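DNA protection during starvation protein (Brevibacillus brevis, PDB 1N1Q) probably protects DNA in stationary phase by binding and condensing it and by oxidising ferrous iron with hydrogen peroxide and storing it as ferric mineral. Local coordinates at residues W20-V25 with I84-G89. Numbering follows the deposited sequence.
Sequences WVVLYV and IKEATG
Leu23 and Ile84 cross at about a right angle, and their terminal methyls press hard together: Leu23 CD1 lies 3.4 Å from Ile84 CD1, tighter than usual for two carbons. The Leu23 branch point joins in, CG being 3.8 Å from Ile84 CD1, while Leu23 CD2 touches Ile84 CG2. Leu23 CD1 also rests on one face of the Trp20 indole, 3.8 Å from its plane and nearer the edge atoms than the middle. An alanine in place of Leu23 would probably leave a gap between Ile84 CD1 and the indole face. Val22 and Ile84 instead run past one another, pointing opposite ways; chi1 of 165° sets Val22 CG1 beside its own carbonyl carbon and turns it to the loop, against Ile84 O (3.8 Å) and Ile84 CG2 (4.0 Å). No direct hydrogen bond joins the segments. One water donates both to Val22 O, at 2.9 Å, and to Glu86 OE2, at 2.7 Å, and the same carboxylate accepts the backbone N-H groups of Leu75 and Ala76 of the second subunit. The loop, extended over Ile84 to Ala87, belongs to the long connection containing short helix 75-81, a Dps-family feature between the second and third bundle helices; it packs on helix 4-33, with Leu107 of helix 93-120 against both Leu23 and Ile84, and Trp20 reaching helix 39-66.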
# COMPACT_ATOMS: atom_id res chain seq x y z
N TRP A 20 16.87 12.43 19.80
CA TRP A 20 16.59 12.32 18.38
C TRP A 20 15.11 12.38 18.03
O TRP A 20 14.75 12.78 16.92
CB TRP A 20 17.25 11.07 17.80
CG TRP A 20 18.72 11.28 17.62
CD1 TRP A 20 19.72 10.76 18.39
CD2 TRP A 20 19.34 12.14 16.66
NE1 TRP A 20 20.94 11.27 17.97
CE2 TRP A 20 20.73 12.12 16.92
CE3 TRP A 20 18.85 12.94 15.62
CZ2 TRP A 20 21.64 12.86 16.17
CZ3 TRP A 20 19.76 13.69 14.87
CH2 TRP A 20 21.14 13.64 15.15
N VAL A 21 14.25 12.00 18.97
CA VAL A 21 12.81 12.08 18.74
C VAL A 21 12.48 13.57 18.73
O VAL A 21 11.68 14.04 17.92
CB VAL A 21 12.01 11.37 19.85
CG1 VAL A 21 10.50 11.54 19.61
CG2 VAL A 21 12.35 9.91 19.86
N VAL A 22 13.11 14.32 19.62
CA VAL A 22 12.90 15.77 19.68
C VAL A 22 13.46 16.41 18.40
O VAL A 22 12.80 17.22 17.75
CB VAL A 22 13.61 16.40 20.91
CG1 VAL A 22 13.69 17.92 20.75
CG2 VAL A 22 12.85 16.05 22.18
N LEU A 23 14.68 16.02 18.03
CA LEU A 23 15.32 16.56 16.84
C LEU A 23 14.58 16.24 15.54
O LEU A 23 14.60 17.04 14.61
CB LEU A 23 16.77 16.08 16.74
CG LEU A 23 17.75 16.87 17.62
CD1 LEU A 23 19.09 16.15 17.71
CD2 LEU A 23 17.92 18.27 17.04
N TYR A 24 13.93 15.08 15.47
CA TYR A 24 13.20 14.73 14.26
C TYR A 24 12.18 15.83 13.98
O TYR A 24 12.00 16.26 12.83
CB TYR A 24 12.47 13.39 14.44
CG TYR A 24 11.63 12.99 13.24
CD1 TYR A 24 12.22 12.51 12.06
CD2 TYR A 24 10.24 13.09 13.28
CE1 TYR A 24 11.45 12.14 10.97
CE2 TYR A 24 9.46 12.72 12.19
CZ TYR A 24 10.06 12.25 11.04
OH TYR A 24 9.28 11.87 9.97
N VAL A 25 11.51 16.30 15.02
CA VAL A 25 10.51 17.35 14.86
C VAL A 25 11.14 18.74 14.76
O VAL A 25 10.65 19.61 14.04
CB VAL A 25 9.48 17.32 16.00
CG1 VAL A 25 8.66 18.62 16.04
CG2 VAL A 25 8.54 16.14 15.80
N ILE A 84 17.91 18.13 24.60
CA ILE A 84 17.72 19.04 23.47
C ILE A 84 16.41 19.84 23.62
O ILE A 84 15.37 19.26 23.92
CB ILE A 84 17.70 18.25 22.14
CG1 ILE A 84 19.00 17.45 22.01
CG2 ILE A 84 17.48 19.21 20.98
CD1 ILE A 84 19.75 17.63 20.72
N LYS A 85 16.46 21.16 23.43
CA LYS A 85 15.28 22.03 23.52
C LYS A 85 14.57 22.12 22.16
O LYS A 85 15.20 21.94 21.12
CB LYS A 85 15.67 23.46 23.96
CG LYS A 85 16.41 23.56 25.28
CD LYS A 85 15.61 23.02 26.46
CE LYS A 85 16.26 23.45 27.77
NZ LYS A 85 15.70 22.72 28.95
N GLU A 86 13.27 22.40 22.18
CA GLU A 86 12.49 22.51 20.95
C GLU A 86 12.69 23.88 20.35
O GLU A 86 13.15 24.81 21.02
CB GLU A 86 11.01 22.26 21.26
CG GLU A 86 10.79 20.91 21.96
CD GLU A 86 9.45 20.30 21.63
OE1 GLU A 86 8.46 20.59 22.33
OE2 GLU A 86 9.39 19.52 20.66
N ALA A 87 12.38 24.02 19.06
CA ALA A 87 12.55 25.30 18.38
C ALA A 87 11.64 26.35 19.01
O ALA A 87 10.63 26.03 19.64
CB ALA A 87 12.21 25.14 16.90
N THR A 88 12.01 27.62 18.85
CA THR A 88 11.22 28.72 19.39
C THR A 88 10.11 29.10 18.42
O THR A 88 9.04 29.55 18.83
CB THR A 88 12.07 29.98 19.63
OG1 THR A 88 12.55 30.48 18.38
CG2 THR A 88 13.25 29.66 20.53
N GLY A 89 10.36 28.90 17.13
CA GLY A 89 9.37 29.23 16.12
C GLY A 89 9.74 30.50 15.39
O GLY A 89 9.23 30.77 14.30
O HOH W 1 11.17 19.42 18.67